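Local coordinates for protein-S-isoprenylcysteine O-methyltransferase (Tribolium castaneum, PDB 5V7P) that catalyses transfer of a methyl group from S-adenosyl-L-methionine to the C-terminal isoprenylated cysteine of proteins, as an endoplasmic reticulum membrane enzyme, at residues M96-L101 with I161-C166; A100-S105 with V171-A176; I220-I225 with P233-A238. All blocks are in the same frame, centred on the assembly; numbering follows the deposited sequence. Where two conformers were deposited one is given.

Contact 1: residues M96-L101 with I161-C166; sequences MSVMAL and IGLCVC. With MPG ([(Z)-octadec-9-enyl] (2R)-2,3-bis(oxidanyl)propanoate), chain B.
Val98 reaches from helix 90-113 to Leu163 and Cys166 of helix 156-180, and every close side-chain contact between 96-101 and 161-166 passes through it. Its CB lies on a bond directed at the opposite helix and there splits into two methyls with separate tasks. CG1, anti to the backbone N (chi1 163°), meets Cys166 at both CB and SG, with the SG contact at 4.1 Å. CG2, on the other branch, comes to 4.0 Å from Leu163 CD1, the two side chains meeting at a slant. Leu163 leaves its backbone alongside the other helix, and only its end bends in to give this touch. The backbones stay well apart, with Val98 CA and Cys166 CA 7.6 Å from each other. Trp218 and Ile225 of helix 210-225 fill in beside the pair: Trp218 packs on Val98 and Cys166, Ile225 on Leu163 and Cys166. One residue along from Val98, Met99 turns to a bound lipid instead, its CE 3.4 Å from MPG C21. With 112 Å² buried and no hydrogen bond across, the two transmembrane helices are joined here by dispersion between methyl groups and a thiol, an interaction that depends on shape and not on any directional bond.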
loop_
_atom_site.group_PDB
_atom_site.type_symbol
_atom_site.label_atom_id
_atom_site.label_comp_id
_atom_site.label_asym_id
_atom_site.label_seq_id
_atom_site.Cartn_x
_atom_site.Cartn_y
_atom_site.Cartn_z
ATOM N N MET A 96 11.375 -13.510 -1.392
ATOM C CA MET A 96 10.017 -13.924 -1.729
ATOM C C MET A 96 9.188 -14.167 -0.475
ATOM O O MET A 96 8.029 -13.742 -0.394
ATOM C CB MET A 96 10.051 -15.187 -2.587
ATOM C CG MET A 96 10.602 -14.977 -3.983
ATOM S SD MET A 96 10.918 -16.532 -4.842
ATOM C CE MET A 96 9.351 -17.378 -4.656
ATOM N N SER A 97 9.763 -14.851 0.515
ATOM C CA SER A 97 9.014 -15.175 1.725
ATOM C C SER A 97 8.671 -13.920 2.519
ATOM O O SER A 97 7.543 -13.780 3.008
ATOM C CB SER A 97 9.813 -16.156 2.579
ATOM O OG SER A 97 10.094 -17.338 1.853
ATOM N N VAL A 98 9.631 -13.004 2.665
ATOM C CA VAL A 98 9.368 -11.741 3.351
ATOM C C VAL A 98 8.220 -11.003 2.677
ATOM O O VAL A 98 7.339 -10.447 3.343
ATOM C CB VAL A 98 10.651 -10.889 3.390
ATOM C CG1 VAL A 98 10.348 -9.426 3.707
ATOM C CG2 VAL A 98 11.624 -11.452 4.419
ATOM N N MET A 99 8.213 -10.986 1.344
ATOM C CA MET A 99 7.163 -10.289 0.614
ATOM C C MET A 99 5.803 -10.923 0.863
ATOM O O MET A 99 4.814 -10.221 1.104
ATOM C CB MET A 99 7.488 -10.298 -0.879
ATOM C CG MET A 99 8.754 -9.542 -1.234
ATOM S SD MET A 99 8.459 -7.777 -1.407
ATOM C CE MET A 99 7.481 -7.760 -2.910
ATOM N N ALA A 100 5.732 -12.254 0.806
ATOM C CA ALA A 100 4.458 -12.937 0.998
ATOM C C ALA A 100 3.913 -12.703 2.399
ATOM O O ALA A 100 2.713 -12.462 2.575
ATOM C CB ALA A 100 4.621 -14.432 0.728
ATOM N N LEU A 101 4.778 -12.771 3.413
ATOM C CA LEU A 101 4.320 -12.557 4.782
ATOM C C LEU A 101 3.839 -11.127 4.986
ATOM O O LEU A 101 2.853 -10.895 5.695
ATOM C CB LEU A 101 5.434 -12.896 5.774
ATOM C CG LEU A 101 5.671 -14.379 6.074
ATOM C CD1 LEU A 101 6.825 -14.543 7.057
ATOM C CD2 LEU A 101 4.415 -15.052 6.625
ATOM N N ILE A 161 21.310 -9.020 7.231
ATOM C CA ILE A 161 21.040 -7.703 7.800
ATOM C C ILE A 161 19.730 -7.162 7.242
ATOM O O ILE A 161 18.893 -6.636 7.983
ATOM C CB ILE A 161 22.221 -6.747 7.534
ATOM C CG1 ILE A 161 23.393 -7.100 8.457
ATOM C CG2 ILE A 161 21.804 -5.281 7.720
ATOM C CD1 ILE A 161 24.653 -6.284 8.223
ATOM N N GLY A 162 19.527 -7.301 5.931
ATOM C CA GLY A 162 18.248 -6.933 5.348
ATOM C C GLY A 162 17.090 -7.692 5.967
ATOM O O GLY A 162 16.005 -7.139 6.157
ATOM N N LEU A 163 17.303 -8.973 6.283
ATOM C CA LEU A 163 16.284 -9.743 6.987
ATOM C C LEU A 163 15.932 -9.094 8.320
ATOM O O LEU A 163 14.752 -8.994 8.681
ATOM C CB LEU A 163 16.765 -11.179 7.210
ATOM C CG LEU A 163 16.272 -12.270 6.256
ATOM C CD1 LEU A 163 14.820 -12.606 6.544
ATOM C CD2 LEU A 163 16.437 -11.859 4.805
ATOM N N CYS A 164 16.944 -8.632 9.056
ATOM C CA CYS A 164 16.708 -8.080 10.384
ATOM C C CYS A 164 15.866 -6.812 10.317
ATOM O O CYS A 164 14.896 -6.666 11.070
ATOM C CB CYS A 164 18.040 -7.807 11.083
ATOM S SG CYS A 164 18.901 -9.300 11.626
ATOM N N VAL A 165 16.210 -5.883 9.420
ATOM C CA VAL A 165 15.454 -4.633 9.372
ATOM C C VAL A 165 14.033 -4.906 8.901
ATOM O O VAL A 165 13.086 -4.251 9.350
ATOM C CB VAL A 165 16.137 -3.559 8.490
ATOM C CG1 VAL A 165 17.654 -3.737 8.413
ATOM C CG2 VAL A 165 15.530 -3.492 7.089
ATOM N N CYS A 166 13.855 -5.877 8.002
ATOM C CA CYS A 166 12.513 -6.219 7.543
ATOM C C CYS A 166 11.675 -6.786 8.678
ATOM O O CYS A 166 10.499 -6.432 8.823
ATOM C CB CYS A 166 12.586 -7.212 6.386
ATOM S SG CYS A 166 12.988 -6.460 4.803
HETATM C C2 MPG B . 9.065 -0.236 -4.742
HETATM C C3 MPG B . 9.639 0.414 -3.489
HETATM C C4 MPG B . 8.570 1.189 -2.725
HETATM C C5 MPG B . 9.115 1.574 -1.368
HETATM C C6 MPG B . 8.113 2.480 -0.672
HETATM C C7 MPG B . 6.797 1.774 -0.356
HETATM C C8 MPG B . 5.689 2.793 -0.558
HETATM C C9 MPG B . 4.422 2.288 0.127
HETATM C C10 MPG B . 3.339 1.931 -0.524
HETATM C C11 MPG B . 3.214 1.980 -2.048
HETATM C C12 MPG B . 2.255 0.893 -2.507
HETATM C C13 MPG B . 0.829 1.224 -2.082
HETATM C C14 MPG B . 0.025 -0.068 -2.080
HETATM C C15 MPG B . -1.460 0.239 -1.907
HETATM C C16 MPG B . -2.275 -0.454 -2.997
HETATM O O1 MPG B . 8.654 -2.506 -4.185
HETATM C C1 MPG B . 8.012 -1.293 -4.411
HETATM C CXD MPG B . 8.909 -4.456 -2.628
HETATM O O2 MPG B . 9.839 -4.629 -1.597
HETATM C C21 MPG B . 9.443 -5.128 -3.902
HETATM O O3 MPG B . 10.781 -5.499 -3.725
HETATM O O4 MPG B . 8.547 -2.229 -1.951
HETATM C CX3 MPG B . 8.689 -2.967 -2.868
#

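Contact 2: residues A100-S105 with V171-A176; sequences ALFHYS and VLRKTA. With MPG ([(Z)-octadec-9-enyl] (2R)-2,3-bis(oxidanyl)propanoate), chain R.
Phe102 and Ser105, one helical turn apart on 100-105, receive the ends of Arg173 and Lys174 from 171-176. The short axes run parallel, 3° from one another, and their 11.7 Å separation means that long side chains must bridge the gap. Phe102 comes first. Its CG stands anti to the backbone N (chi1 173°), which carries the ring toward the other helix, where CZ lies 3.5 Å from Arg173 NH2 at the edge of the guanidinium. Lys174 NZ approaches the same ring in an off-centre cation-pi contact, 4.6 Å from its centroid and 33° off the normal; NZ is also 3.7 Å from the backbone O of Phe102. Within 100-105, the His103 ring has Phe102 CD2 over one face. Ser105 then meets the lysine's chain, with OG 3.2 Å from Lys174 CE; OG also donates back to Leu101 O, at a very short 2.5 Å. The charges find their stronger partners just beyond: Lys174 forms salt bridges with Glu170 and Glu106, and Arg173 pairs with Glu106 too, while Trp218 stacks on Phe102. The side chain of Arg173 comes within about 6 Å of bound S-adenosyl-L-homocysteine. Two basic groups sharing one carboxylate, beside a polarisable ring, imply a compact charged network within the membrane helices, in which Glu106 and Glu170 probably offset the positive charge, and the ring may help to accommodate the ammonium.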
loop_
_atom_site.group_PDB
_atom_site.type_symbol
_atom_site.label_atom_id
_atom_site.label_comp_id
_atom_site.label_asym_id
_atom_site.label_seq_id
_atom_site.Cartn_x
_atom_site.Cartn_y
_atom_site.Cartn_z
ATOM N N ALA A 100 5.732 -12.254 0.806
ATOM C CA ALA A 100 4.458 -12.937 0.998
ATOM C C ALA A 100 3.913 -12.703 2.399
ATOM O O ALA A 100 2.713 -12.462 2.575
ATOM C CB ALA A 100 4.621 -14.432 0.728
ATOM N N LEU A 101 4.778 -12.771 3.413
ATOM C CA LEU A 101 4.320 -12.557 4.782
ATOM C C LEU A 101 3.839 -11.127 4.986
ATOM O O LEU A 101 2.853 -10.895 5.695
ATOM C CB LEU A 101 5.434 -12.896 5.774
ATOM C CG LEU A 101 5.671 -14.379 6.074
ATOM C CD1 LEU A 101 6.825 -14.543 7.057
ATOM C CD2 LEU A 101 4.415 -15.052 6.625
ATOM N N PHE A 102 4.517 -10.155 4.375
ATOM C CA PHE A 102 4.093 -8.768 4.513
ATOM C C PHE A 102 2.659 -8.586 4.032
ATOM O O PHE A 102 1.808 -8.062 4.759
ATOM C CB PHE A 102 5.027 -7.844 3.735
ATOM C CG PHE A 102 4.558 -6.417 3.695
ATOM C CD1 PHE A 102 4.908 -5.533 4.701
ATOM C CD2 PHE A 102 3.754 -5.965 2.659
ATOM C CE1 PHE A 102 4.472 -4.224 4.673
ATOM C CE2 PHE A 102 3.314 -4.655 2.627
ATOM C CZ PHE A 102 3.674 -3.784 3.635
ATOM N N HIS A 103 2.374 -9.019 2.803
ATOM C CA HIS A 103 1.070 -8.749 2.209
ATOM C C HIS A 103 -0.039 -9.515 2.919
ATOM O O HIS A 103 -1.146 -8.992 3.091
ATOM C CB HIS A 103 1.098 -9.082 0.719
ATOM C CG HIS A 103 1.916 -8.126 -0.095
ATOM N ND1 HIS A 103 1.500 -6.841 -0.372
ATOM C CD2 HIS A 103 3.127 -8.263 -0.684
ATOM C CE1 HIS A 103 2.419 -6.230 -1.098
ATOM N NE2 HIS A 103 3.417 -7.071 -1.301
ATOM N N TYR A 104 0.228 -10.752 3.346
ATOM C CA TYR A 104 -0.810 -11.514 4.030
ATOM C C TYR A 104 -1.057 -10.974 5.432
ATOM O O TYR A 104 -2.201 -10.697 5.810
ATOM C CB TYR A 104 -0.454 -12.997 4.106
ATOM C CG TYR A 104 -1.442 -13.724 4.982
ATOM C CD1 TYR A 104 -2.760 -13.884 4.577
ATOM C CD2 TYR A 104 -1.078 -14.202 6.232
ATOM C CE1 TYR A 104 -3.677 -14.521 5.376
ATOM C CE2 TYR A 104 -1.992 -14.845 7.040
ATOM C CZ TYR A 104 -3.290 -15.000 6.604
ATOM O OH TYR A 104 -4.212 -15.631 7.398
ATOM N N SER A 105 0.006 -10.842 6.231
ATOM C CA SER A 105 -0.150 -10.315 7.581
ATOM C C SER A 105 -0.805 -8.940 7.567
ATOM O O SER A 105 -1.484 -8.565 8.529
ATOM C CB SER A 105 1.209 -10.252 8.278
ATOM O OG SER A 105 2.110 -9.429 7.558
ATOM N N VAL A 171 7.527 -5.815 12.639
ATOM C CA VAL A 171 7.017 -5.784 14.006
ATOM C C VAL A 171 6.526 -4.384 14.349
ATOM O O VAL A 171 5.427 -4.206 14.886
ATOM C CB VAL A 171 8.096 -6.269 14.991
ATOM C CG1 VAL A 171 7.616 -6.141 16.437
ATOM C CG2 VAL A 171 8.463 -7.716 14.693
ATOM N N LEU A 172 7.330 -3.366 14.034
ATOM C CA LEU A 172 6.906 -1.990 14.269
ATOM C C LEU A 172 5.572 -1.714 13.588
ATOM O O LEU A 172 4.654 -1.151 14.194
ATOM C CB LEU A 172 7.972 -1.017 13.756
ATOM C CG LEU A 172 8.097 0.356 14.430
ATOM C CD1 LEU A 172 8.703 1.364 13.462
ATOM C CD2 LEU A 172 6.775 0.874 14.979
ATOM N N ARG A 173 5.449 -2.122 12.323
ATOM C CA ARG A 173 4.252 -1.829 11.542
ATOM C C ARG A 173 3.016 -2.463 12.170
ATOM O O ARG A 173 2.024 -1.779 12.454
ATOM C CB ARG A 173 4.445 -2.324 10.106
ATOM C CG ARG A 173 3.233 -2.140 9.201
ATOM C CD ARG A 173 3.482 -1.090 8.155
ATOM N NE ARG A 173 2.237 -0.459 7.726
ATOM C CZ ARG A 173 1.494 -0.861 6.700
ATOM N NH1 ARG A 173 0.373 -0.219 6.403
ATOM N NH2 ARG A 173 1.868 -1.898 5.965
ATOM N N LYS A 174 3.054 -3.779 12.380
ATOM C CA LYS A 174 1.869 -4.484 12.859
ATOM C C LYS A 174 1.491 -4.046 14.269
ATOM O O LYS A 174 0.302 -3.953 14.596
ATOM C CB LYS A 174 2.097 -5.993 12.798
ATOM C CG LYS A 174 1.599 -6.639 11.512
ATOM C CD LYS A 174 2.228 -6.012 10.273
ATOM C CE LYS A 174 1.659 -6.615 9.001
ATOM N NZ LYS A 174 2.273 -6.026 7.774
ATOM N N THR A 175 2.482 -3.772 15.119
ATOM C CA THR A 175 2.179 -3.239 16.443
ATOM C C THR A 175 1.420 -1.925 16.338
ATOM O O THR A 175 0.445 -1.702 17.065
ATOM C CB THR A 175 3.464 -3.053 17.247
ATOM O OG1 THR A 175 4.384 -2.240 16.511
ATOM C CG2 THR A 175 4.097 -4.397 17.557
ATOM N N ALA A 176 1.850 -1.042 15.435
ATOM C CA ALA A 176 1.147 0.222 15.245
ATOM C C ALA A 176 -0.309 -0.008 14.859
ATOM O O ALA A 176 -1.211 0.649 15.390
ATOM C CB ALA A 176 1.858 1.061 14.182
HETATM C C2 MPG R . 4.274 -0.961 23.441
HETATM C C3 MPG R . 4.807 -2.040 22.504
HETATM C C4 MPG R . 6.330 -1.961 22.486
HETATM C C5 MPG R . 6.887 -3.053 21.575
HETATM C C6 MPG R . 6.908 -2.572 20.127
HETATM C C7 MPG R . 7.865 -3.439 19.312
HETATM C C8 MPG R . 8.169 -2.750 17.988
HETATM C C9 MPG R . 9.432 -3.370 17.381
HETATM C C10 MPG R . 10.438 -2.684 16.875
HETATM C C11 MPG R . 10.512 -1.157 16.803
HETATM C C12 MPG R . 11.808 -0.681 17.446
HETATM C C13 MPG R . 12.985 -1.061 16.551
HETATM O O1 MPG R . 2.527 -0.670 25.023
HETATM C C1 MPG R . 2.811 -1.237 23.774
HETATM C CXD MPG R . 0.746 -0.186 26.751
HETATM O O2 MPG R . 0.869 1.193 26.960
HETATM C C21 MPG R . 1.643 -0.931 27.737
HETATM O O3 MPG R . 1.504 -0.367 29.012
HETATM O O4 MPG R . 0.345 -0.665 24.478
HETATM C CX3 MPG R . 1.167 -0.527 25.321
#

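Contact 3: residues I220-I225 with P233-A238; sequences IGTQII and PAYTLA. With MPG ([(Z)-octadec-9-enyl] (2R)-2,3-bis(oxidanyl)propanoate), chain B.
Tyr235 and Gln223 carry the main contact between 220-225 and 233-238. It is a CH-pi interaction: Gln223 CG sits over one ring face, 3.6 Å from the centroid. A bend at the glutamine's second torsion (chi2 -50°) sends the amide onward across the ring, its plane 34° from the ring's, and brings NE2 to 3.2 Å from Tyr235 CE2. The opposite face is occupied by the lipid MPG, whose C3 is 3.3 Å from Tyr235 CD2. A second, van der Waals patch joins Ile220 to Thr236, with CG1 3.4 Å from OG1. No hydrogen bond crosses; the polar groups find partners within their own segment or beyond the two. Gln223 NE2 donates to Thr222 OG1 at 3.3 Å, which itself bonds to Ser219 O; Gln223 OE1 binds Asn228, Thr236 OG1 bonds to Ile232 O, and Tyr235 OH bonds to Ala134 O and takes a weak bond from MPG O3. A leucine at Tyr235 would probably leave Ala134 O without its hydroxyl partner and strip the flat surface from between Gln223 and the lipid. The two segments belong to an antiparallel helical hairpin, their axes at 176° and 9.0 Å apart, with Ser138 of helix 129-148 packing on both Gln223 and Tyr235, and Thr222 facing Cys166 of helix 156-180 and Tyr95 of helix 90-113.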
loop_
_atom_site.group_PDB
_atom_site.type_symbol
_atom_site.label_atom_id
_atom_site.label_comp_id
_atom_site.label_asym_id
_atom_site.label_seq_id
_atom_site.Cartn_x
_atom_site.Cartn_y
_atom_site.Cartn_z
ATOM N N ILE A 220 13.156 -0.656 2.205
ATOM C CA ILE A 220 14.600 -0.620 1.996
ATOM C C ILE A 220 15.211 -1.972 2.338
ATOM O O ILE A 220 16.115 -2.458 1.648
ATOM C CB ILE A 220 15.232 0.511 2.829
ATOM C CG1 ILE A 220 14.650 1.866 2.421
ATOM C CG2 ILE A 220 16.751 0.520 2.661
ATOM C CD1 ILE A 220 15.014 3.002 3.357
ATOM N N GLY A 221 14.722 -2.598 3.409
ATOM C CA GLY A 221 15.264 -3.881 3.823
ATOM C C GLY A 221 15.170 -4.939 2.741
ATOM O O GLY A 221 16.101 -5.725 2.548
ATOM N N THR A 222 14.045 -4.975 2.020
ATOM C CA THR A 222 13.869 -5.982 0.978
ATOM C C THR A 222 15.018 -5.944 -0.021
ATOM O O THR A 222 15.497 -6.992 -0.468
ATOM C CB THR A 222 12.537 -5.778 0.252
ATOM O OG1 THR A 222 12.533 -4.508 -0.407
ATOM C CG2 THR A 222 11.366 -5.855 1.229
ATOM N N GLN A 223 15.477 -4.745 -0.377
ATOM C CA GLN A 223 16.570 -4.615 -1.331
ATOM C C GLN A 223 17.931 -4.866 -0.701
ATOM O O GLN A 223 18.878 -5.201 -1.419
ATOM C CB GLN A 223 16.533 -3.227 -1.975
ATOM C CG GLN A 223 15.237 -2.954 -2.718
ATOM C CD GLN A 223 14.886 -4.072 -3.677
ATOM O OE1 GLN A 223 15.638 -4.366 -4.605
ATOM N NE2 GLN A 223 13.751 -4.723 -3.442
ATOM N N ILE A 224 18.052 -4.715 0.618
ATOM C CA ILE A 224 19.263 -5.169 1.291
ATOM C C ILE A 224 19.318 -6.690 1.290
ATOM O O ILE A 224 20.388 -7.288 1.117
ATOM C CB ILE A 224 19.336 -4.594 2.719
ATOM C CG1 ILE A 224 19.344 -3.061 2.661
ATOM C CG2 ILE A 224 20.577 -5.126 3.441
ATOM C CD1 ILE A 224 19.427 -2.371 4.011
ATOM N N ILE A 225 18.168 -7.342 1.476
ATOM C CA ILE A 225 18.114 -8.795 1.338
ATOM C C ILE A 225 18.703 -9.201 -0.003
ATOM O O ILE A 225 19.609 -10.036 -0.080
ATOM C CB ILE A 225 16.667 -9.302 1.493
ATOM C CG1 ILE A 225 16.125 -8.939 2.877
ATOM C CG2 ILE A 225 16.596 -10.815 1.263
ATOM C CD1 ILE A 225 14.665 -9.298 3.092
ATOM N N PRO A 233 19.172 2.549 -3.055
ATOM C CA PRO A 233 18.940 4.001 -3.018
ATOM C C PRO A 233 17.652 4.414 -3.704
ATOM O O PRO A 233 16.954 5.313 -3.217
ATOM C CB PRO A 233 20.175 4.576 -3.730
ATOM C CG PRO A 233 21.159 3.458 -3.786
ATOM C CD PRO A 233 20.348 2.219 -3.874
ATOM N N ALA A 234 17.320 3.789 -4.834
ATOM C CA ALA A 234 16.088 4.125 -5.540
ATOM C C ALA A 234 14.870 3.865 -4.662
ATOM O O ALA A 234 13.969 4.707 -4.563
ATOM C CB ALA A 234 15.999 3.326 -6.839
ATOM N N TYR A 235 14.827 2.699 -4.012
ATOM C CA TYR A 235 13.726 2.393 -3.104
ATOM C C TYR A 235 13.681 3.376 -1.940
ATOM O O TYR A 235 12.600 3.817 -1.531
ATOM C CB TYR A 235 13.857 0.961 -2.585
ATOM C CG TYR A 235 13.249 -0.086 -3.491
ATOM C CD1 TYR A 235 13.461 -0.061 -4.864
ATOM C CD2 TYR A 235 12.470 -1.109 -2.969
ATOM C CE1 TYR A 235 12.901 -1.020 -5.691
ATOM C CE2 TYR A 235 11.910 -2.072 -3.785
ATOM C CZ TYR A 235 12.129 -2.023 -5.145
ATOM O OH TYR A 235 11.569 -2.982 -5.958
ATOM N N THR A 236 14.845 3.729 -1.390
ATOM C CA THR A 236 14.885 4.652 -0.260
ATOM C C THR A 236 14.268 5.996 -0.630
ATOM O O THR A 236 13.460 6.554 0.123
ATOM C CB THR A 236 16.332 4.842 0.208
ATOM O OG1 THR A 236 16.895 3.574 0.574
ATOM C CG2 THR A 236 16.405 5.786 1.407
ATOM N N LEU A 237 14.642 6.530 -1.790
ATOM C CA LEU A 237 14.166 7.846 -2.212
ATOM C C LEU A 237 12.688 7.798 -2.579
ATOM O O LEU A 237 11.897 8.647 -2.149
ATOM C CB LEU A 237 14.995 8.328 -3.405
ATOM C CG LEU A 237 15.039 9.815 -3.775
ATOM C CD1 LEU A 237 15.565 9.957 -5.198
ATOM C CD2 LEU A 237 13.693 10.509 -3.636
ATOM N N ALA A 238 12.299 6.813 -3.386
ATOM C CA ALA A 238 10.897 6.685 -3.767
ATOM C C ALA A 238 10.023 6.505 -2.535
ATOM O O ALA A 238 8.985 7.164 -2.390
ATOM C CB ALA A 238 10.722 5.511 -4.729
HETATM C C2 MPG B . 9.065 -0.236 -4.742
HETATM C C3 MPG B . 9.639 0.414 -3.489
HETATM C C4 MPG B . 8.570 1.189 -2.725
HETATM C C5 MPG B . 9.115 1.574 -1.368
HETATM C C6 MPG B . 8.113 2.480 -0.672
HETATM C C7 MPG B . 6.797 1.774 -0.356
HETATM C C8 MPG B . 5.689 2.793 -0.558
HETATM C C9 MPG B . 4.422 2.288 0.127
HETATM C C10 MPG B . 3.339 1.931 -0.524
HETATM C C11 MPG B . 3.214 1.980 -2.048
HETATM C C12 MPG B . 2.255 0.893 -2.507
HETATM C C13 MPG B . 0.829 1.224 -2.082
HETATM C C14 MPG B . 0.025 -0.068 -2.080
HETATM C C15 MPG B . -1.460 0.239 -1.907
HETATM C C16 MPG B . -2.275 -0.454 -2.997
HETATM O O1 MPG B . 8.654 -2.506 -4.185
HETATM C C1 MPG B . 8.012 -1.293 -4.411
HETATM C CXD MPG B . 8.909 -4.456 -2.628
HETATM O O2 MPG B . 9.839 -4.629 -1.597
HETATM C C21 MPG B . 9.443 -5.128 -3.902
HETATM O O3 MPG B . 10.781 -5.499 -3.725
HETATM O O4 MPG B . 8.547 -2.229 -1.951
HETATM C CX3 MPG B . 8.689 -2.967 -2.868
#

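Contacts 1 and 2 join the same two helices, 90-113 and 156-180, at centres 10 Å apart, and share Ala100 and Leu101; contact 3 adds the hairpin of helices 210-225 and 231-258. Contact 3 is the buried one, although it lies farthest from the chain centre, whereas contacts 1 and 2 are partly buried. The chemistry does not follow burial: contact 1 is apolar, contact 2, near the bound S-adenosyl-L-homocysteine, is charged and aromatic, and contact 3 is aromatic and lipid-lined. Contacts 1 and 3 touch, with Cys166 SG 3.3 Å from Thr222 N, and both meet the same MPG molecule; contacts 2 and 3 stay about 7 Å apart at their nearest atoms.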